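Local coordinates for protein BsaWI endonuclease (PDB 4ZSF) that is a restriction endonuclease of the PD-(D/E)XK nuclease family, which binds DNA and probably cleaves it with the help of metal ions, at residues I125-R130 with K155-G160; M108-Q113 with L146-R151. All blocks are in the same frame, centred on the assembly; numbering follows the deposited sequence.

Interaction 1: I125-R130 with K155-G160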
loop_
_atom_site.group_PDB
_atom_site.type_symbol
_atom_site.label_atom_id
_atom_site.label_comp_id
_atom_site.label_asym_id
_atom_site.label_seq_id
_atom_site.Cartn_x
_atom_site.Cartn_y
_atom_site.Cartn_z
ATOM N N ILE A 125 17.372 -13.938 23.837
ATOM C CA ILE A 125 18.351 -13.299 22.923
ATOM C C ILE A 125 19.380 -12.578 23.765
ATOM O O ILE A 125 19.035 -11.775 24.632
ATOM C CB ILE A 125 17.667 -12.294 21.949
ATOM C CG1 ILE A 125 16.623 -13.023 21.118
ATOM C CG2 ILE A 125 18.713 -11.571 21.081
ATOM C CD1 ILE A 125 17.167 -14.237 20.328
ATOM N N ALA A 126 20.651 -12.882 23.556
ATOM C CA ALA A 126 21.717 -12.372 24.409
ATOM C C ALA A 126 22.294 -11.007 24.011
ATOM O O ALA A 126 23.206 -10.511 24.683
ATOM C CB ALA A 126 22.870 -13.422 24.474
ATOM N N ASN A 127 21.816 -10.394 22.946
ATOM C CA ASN A 127 22.388 -9.071 22.567
ATOM C C ASN A 127 22.264 -8.048 23.686
ATOM O O ASN A 127 21.386 -8.155 24.536
ATOM C CB ASN A 127 21.709 -8.480 21.329
ATOM C CG ASN A 127 21.924 -9.308 20.091
ATOM O OD1 ASN A 127 21.500 -10.444 20.048
ATOM N ND2 ASN A 127 22.506 -8.710 19.046
ATOM N N GLU A 128 23.137 -7.050 23.656
ATOM C CA GLU A 128 23.099 -5.949 24.580
ATOM C C GLU A 128 21.778 -5.275 24.532
ATOM O O GLU A 128 21.188 -5.231 23.452
ATOM C CB GLU A 128 24.156 -4.937 24.202
ATOM C CG GLU A 128 25.575 -5.503 24.073
ATOM C CD GLU A 128 26.558 -4.668 24.859
ATOM O OE1 GLU A 128 26.098 -3.738 25.547
ATOM O OE2 GLU A 128 27.764 -4.935 24.797
ATOM N N PRO A 129 21.348 -4.648 25.648
ATOM C CA PRO A 129 20.015 -4.024 25.658
ATOM C C PRO A 129 19.839 -2.977 24.556
ATOM O O PRO A 129 18.755 -2.858 23.996
ATOM C CB PRO A 129 19.934 -3.389 27.063
ATOM C CG PRO A 129 20.722 -4.271 27.880
ATOM C CD PRO A 129 21.860 -4.793 27.027
ATOM N N ARG A 130 20.881 -2.210 24.259
ATOM C CA ARG A 130 20.807 -1.292 23.141
ATOM C C ARG A 130 20.370 -1.973 21.781
ATOM O O ARG A 130 19.517 -1.466 21.039
ATOM C CB ARG A 130 22.181 -0.635 22.970
ATOM C CG ARG A 130 22.256 0.296 21.828
ATOM C CD ARG A 130 23.533 1.090 21.818
ATOM N NE ARG A 130 23.556 1.825 20.565
ATOM C CZ ARG A 130 24.300 2.892 20.372
ATOM N NH1 ARG A 130 25.092 3.326 21.360
ATOM N NH2 ARG A 130 24.255 3.501 19.187
ATOM N N LYS A 155 25.184 -18.751 24.233
ATOM C CA LYS A 155 24.217 -17.652 24.196
ATOM C C LYS A 155 23.932 -17.395 22.737
ATOM O O LYS A 155 24.806 -17.632 21.910
ATOM C CB LYS A 155 24.771 -16.402 24.865
ATOM C CG LYS A 155 24.735 -16.491 26.392
ATOM C CD LYS A 155 25.607 -15.437 26.994
ATOM C CE LYS A 155 27.079 -15.743 26.720
ATOM N NZ LYS A 155 27.939 -15.376 27.887
ATOM N N GLU A 156 22.730 -16.905 22.411
ATOM C CA GLU A 156 22.371 -16.735 21.024
ATOM C C GLU A 156 22.277 -15.249 20.735
ATOM O O GLU A 156 21.571 -14.494 21.438
ATOM C CB GLU A 156 21.019 -17.460 20.747
ATOM C CG GLU A 156 20.539 -17.386 19.285
ATOM C CD GLU A 156 19.364 -18.320 18.988
ATOM O OE1 GLU A 156 18.783 -18.931 19.954
ATOM O OE2 GLU A 156 19.032 -18.473 17.785
ATOM N N TYR A 157 22.967 -14.827 19.673
ATOM C CA TYR A 157 23.053 -13.418 19.307
ATOM C C TYR A 157 22.449 -13.175 17.951
ATOM O O TYR A 157 22.852 -13.851 17.026
ATOM C CB TYR A 157 24.498 -12.976 19.241
ATOM C CG TYR A 157 25.183 -13.076 20.580
ATOM C CD1 TYR A 157 25.133 -12.011 21.477
ATOM C CD2 TYR A 157 25.853 -14.258 20.968
ATOM C CE1 TYR A 157 25.782 -12.103 22.745
ATOM C CE2 TYR A 157 26.487 -14.347 22.218
ATOM C CZ TYR A 157 26.440 -13.281 23.082
ATOM O OH TYR A 157 27.076 -13.404 24.297
ATOM N N VAL A 158 21.558 -12.181 17.814
ATOM C CA VAL A 158 21.183 -11.739 16.463
ATOM C C VAL A 158 22.354 -10.950 15.853
ATOM O O VAL A 158 22.806 -9.975 16.443
ATOM C CB VAL A 158 19.922 -10.853 16.489
ATOM C CG1 VAL A 158 19.640 -10.263 15.080
ATOM C CG2 VAL A 158 18.772 -11.673 16.979
ATOM N N PHE A 159 22.832 -11.340 14.667
ATOM C CA PHE A 159 23.924 -10.546 14.057
ATOM C C PHE A 159 23.516 -10.035 12.661
ATOM O O PHE A 159 24.266 -9.252 12.064
ATOM C CB PHE A 159 25.221 -11.368 13.950
ATOM C CG PHE A 159 25.174 -12.534 12.912
ATOM C CD1 PHE A 159 24.713 -13.805 13.281
ATOM C CD2 PHE A 159 25.594 -12.320 11.575
ATOM C CE1 PHE A 159 24.670 -14.883 12.314
ATOM C CE2 PHE A 159 25.606 -13.342 10.669
ATOM C CZ PHE A 159 25.135 -14.588 10.990
ATOM N N GLY A 160 22.391 -10.514 12.103
ATOM C CA GLY A 160 22.078 -10.086 10.744
ATOM C C GLY A 160 20.581 -9.879 10.527
ATOM O O GLY A 160 19.755 -10.506 11.231
#

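Interaction 2: M108-Q113 with L146-R151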
loop_
_atom_site.group_PDB
_atom_site.type_symbol
_atom_site.label_atom_id
_atom_site.label_comp_id
_atom_site.label_asym_id
_atom_site.label_seq_id
_atom_site.Cartn_x
_atom_site.Cartn_y
_atom_site.Cartn_z
ATOM N N MET A 108 24.397 -21.535 13.608
ATOM C CA MET A 108 23.586 -20.391 13.184
ATOM C C MET A 108 22.159 -20.844 12.867
ATOM O O MET A 108 21.927 -22.006 12.474
ATOM C CB MET A 108 24.228 -19.696 11.960
ATOM C CG MET A 108 25.523 -18.958 12.344
ATOM S SD MET A 108 26.188 -18.117 10.873
ATOM C CE MET A 108 26.924 -19.492 10.061
ATOM N N ARG A 109 21.197 -19.921 12.993
ATOM C CA ARG A 109 19.874 -20.203 12.441
ATOM C C ARG A 109 19.178 -18.910 12.088
ATOM O O ARG A 109 19.446 -17.857 12.662
ATOM C CB ARG A 109 18.994 -21.005 13.413
ATOM C CG ARG A 109 18.825 -20.321 14.744
ATOM C CD ARG A 109 17.800 -21.200 15.563
ATOM N NE ARG A 109 17.673 -20.735 16.939
ATOM C CZ ARG A 109 16.883 -21.320 17.846
ATOM N NH1 ARG A 109 16.197 -22.415 17.530
ATOM N NH2 ARG A 109 16.819 -20.851 19.087
ATOM N N ILE A 110 18.273 -19.056 11.126
ATOM C CA ILE A 110 17.410 -18.023 10.648
ATOM C C ILE A 110 16.114 -18.083 11.434
ATOM O O ILE A 110 15.535 -19.170 11.680
ATOM C CB ILE A 110 17.103 -18.195 9.123
ATOM C CG1 ILE A 110 18.391 -17.930 8.317
ATOM C CG2 ILE A 110 15.961 -17.320 8.705
ATOM C CD1 ILE A 110 18.247 -18.344 6.828
ATOM N N LEU A 111 15.661 -16.898 11.800
ATOM C CA LEU A 111 14.400 -16.712 12.508
ATOM C C LEU A 111 13.429 -15.878 11.690
ATOM O O LEU A 111 13.838 -14.830 11.111
ATOM C CB LEU A 111 14.632 -15.958 13.821
ATOM C CG LEU A 111 15.707 -16.473 14.748
ATOM C CD1 LEU A 111 15.808 -15.436 15.876
ATOM C CD2 LEU A 111 15.317 -17.859 15.254
ATOM N N LEU A 112 12.148 -16.240 11.713
ATOM C CA LEU A 112 11.122 -15.279 11.207
ATOM C C LEU A 112 11.026 -14.098 12.140
ATOM O O LEU A 112 11.408 -14.169 13.301
ATOM C CB LEU A 112 9.730 -15.923 11.099
ATOM C CG LEU A 112 9.735 -17.205 10.266
ATOM C CD1 LEU A 112 8.417 -18.017 10.538
ATOM C CD2 LEU A 112 9.784 -16.809 8.763
ATOM N N GLN A 113 10.559 -12.965 11.640
ATOM C CA GLN A 113 10.325 -11.829 12.547
ATOM C C GLN A 113 9.478 -12.262 13.749
ATOM O O GLN A 113 9.813 -11.910 14.905
ATOM C CB GLN A 113 9.657 -10.680 11.789
ATOM C CG GLN A 113 9.237 -9.564 12.692
ATOM C CD GLN A 113 8.472 -8.479 11.932
ATOM O OE1 GLN A 113 9.024 -7.821 11.056
ATOM N NE2 GLN A 113 7.188 -8.317 12.255
ATOM N N LEU A 146 13.369 -11.620 7.869
ATOM C CA LEU A 146 14.068 -12.680 8.558
ATOM C C LEU A 146 15.228 -12.095 9.366
ATOM O O LEU A 146 15.746 -11.037 9.023
ATOM C CB LEU A 146 14.640 -13.671 7.558
ATOM C CG LEU A 146 13.629 -14.379 6.647
ATOM C CD1 LEU A 146 14.380 -15.228 5.542
ATOM C CD2 LEU A 146 12.839 -15.288 7.571
ATOM N N TYR A 147 15.657 -12.810 10.395
ATOM C CA TYR A 147 16.845 -12.435 11.161
ATOM C C TYR A 147 17.763 -13.655 11.259
ATOM O O TYR A 147 17.291 -14.806 11.122
ATOM C CB TYR A 147 16.476 -11.957 12.559
ATOM C CG TYR A 147 15.741 -10.636 12.527
ATOM C CD1 TYR A 147 16.445 -9.444 12.551
ATOM C CD2 TYR A 147 14.352 -10.602 12.386
ATOM C CE1 TYR A 147 15.764 -8.208 12.527
ATOM C CE2 TYR A 147 13.645 -9.375 12.337
ATOM C CZ TYR A 147 14.378 -8.187 12.399
ATOM O OH TYR A 147 13.718 -6.946 12.417
ATOM N N ILE A 148 19.055 -13.433 11.507
ATOM C CA ILE A 148 19.931 -14.613 11.629
ATOM C C ILE A 148 20.728 -14.488 12.915
ATOM O O ILE A 148 21.201 -13.382 13.284
ATOM C CB ILE A 148 20.814 -14.807 10.376
ATOM C CG1 ILE A 148 21.683 -16.082 10.487
ATOM C CG2 ILE A 148 21.673 -13.540 10.036
ATOM C CD1 ILE A 148 22.351 -16.493 9.095
ATOM N N THR A 149 20.931 -15.625 13.590
ATOM C CA THR A 149 21.629 -15.630 14.858
ATOM C C THR A 149 22.817 -16.548 14.855
ATOM O O THR A 149 22.921 -17.461 13.987
ATOM C CB THR A 149 20.740 -16.118 16.019
ATOM O OG1 THR A 149 20.448 -17.509 15.832
ATOM C CG2 THR A 149 19.428 -15.340 16.117
ATOM N N VAL A 150 23.691 -16.344 15.837
ATOM C CA VAL A 150 24.860 -17.229 16.014
ATOM C C VAL A 150 24.978 -17.548 17.497
ATOM O O VAL A 150 24.666 -16.692 18.339
ATOM C CB VAL A 150 26.164 -16.582 15.512
ATOM C CG1 VAL A 150 26.463 -15.272 16.321
ATOM C CG2 VAL A 150 27.303 -17.566 15.634
ATOM N N ARG A 151 25.368 -18.794 17.813
ATOM C CA ARG A 151 25.536 -19.221 19.176
ATOM C C ARG A 151 26.994 -19.063 19.585
ATOM O O ARG A 151 27.894 -19.483 18.880
ATOM C CB ARG A 151 25.040 -20.680 19.307
ATOM C CG ARG A 151 25.125 -21.266 20.676
ATOM C CD ARG A 151 24.055 -22.368 20.843
ATOM N NE ARG A 151 22.766 -21.781 21.209
ATOM C CZ ARG A 151 22.355 -21.622 22.462
ATOM N NH1 ARG A 151 23.115 -22.060 23.458
ATOM N NH2 ARG A 151 21.180 -21.054 22.721
HETATM O O HOH W 1 11.469 -6.621 11.131
#

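Interaction 1: I125-R130 with K155-G160
Asn127 faces Val158 with a side-chain amide that offers both an acceptor, OD1, and a donor, ND2, to the backbone N-H and C=O of that residue, and the polar contacts centre on this pair. Its OD1 accepts the amide of Val158 on a lone pair in the carbonyl plane, the N...OD1 distance being 2.8 Å, though the N-H is bent to 143°. Its ND2 returns a straighter bond of 2.9 Å to Val158 O, which lies only 4° out of the amide plane. Two bonds to a single residue fix the flip of the amide, and ND2 is held further by Asp131. CG sits anti to the carbonyl carbon, and the turn about chi2 then presents OD1 and ND2 to Val158. The third bond is purely backbone, Ala126 N to Glu156 O at 2.8 Å.

These bonds dock the loop before helix 129-140 onto strand 155-165, a strand of the mixed sheet of this PD-(D/E)XK fold; Glu128 is the N-cap of that helix.

The apolar contacts flank the polar ones. Ala126 CB lies 3.6 Å above one face of the Tyr157 ring, offset toward the rim, a CH-pi contact 24° off the normal. The same methyl meets Lys155 CB at 3.6 Å, while the end of the lysine chain leads away. Ile125 CG2 reaches Val158 CG2 at 4.1 Å, the two side chains crossing obliquely, with Leu116 of helix 113-121 touching both residues.

Interaction 2: M108-Q113 with L146-R151
Arg109 and Thr149 lie side by side, pointing the same way from one face of the sheet, with Arg109 CG 3.4 Å from Thr149 OG1. Each has its gamma atom, CG or OG1, between the backbone N and the carbonyl carbon (chi1 57° and 68°), and both polar groups bond to Glu156 on the next strand. Leu111 crosses the threonine at about a right angle, its CD1 meeting Thr149 CG2 at 3.6 Å. An alanine at Thr149 would probably leave Glu156 without its hydroxyl partner and open a gap beside Leu111 CD1.

Strand 108-112, one of the two outermost in this chain, forms an antiparallel ladder with strand 146-152: Arg109 with Thr149 and Leu111 with Tyr147 are hydrogen-bonded pairs, the shortest bond being Leu111 N to Tyr147 O at 2.7 Å. Met108, Ile110, Ile148 and Val150 occupy the opposite face, toward which helix 70-103 brings Leu103 against Met108 and Ile110. There Met108 CG packs on Val150 CG2 at 4.0 Å.

Leu112 and Leu146 run alongside each other, CD2 to CD2 at 3.6 Å. The Tyr147 ring turns its edge to Gln113 CA, and a water oxygen 2.6 Å from Tyr147 OH also bonds to Gln113 OE1; Gln113 NE2 bonds to Asn142.

The two interactions lie about 10 Å apart, centre to centre, on the same side of the chain's centre, and they meet directly. Strands 108-112, 146-152 and 155-165 are consecutive in the mixed sheet, so interaction 2 joins the first two and interaction 1 docks a loop on the third. Along the chain the segments alternate: 108-113, 125-130, 146-151, 155-160. Helix 113-121 touches side chains of both. The polar bridge between them is Glu156, whose OE2 lies 2.8 Å from Arg109 NE in a salt bridge and 2.6 Å from Thr149 OG1 in a probable hydrogen bond. One carboxylate thus ties three strands together at this edge of the nuclease fold, away from the calcium-binding Asp239.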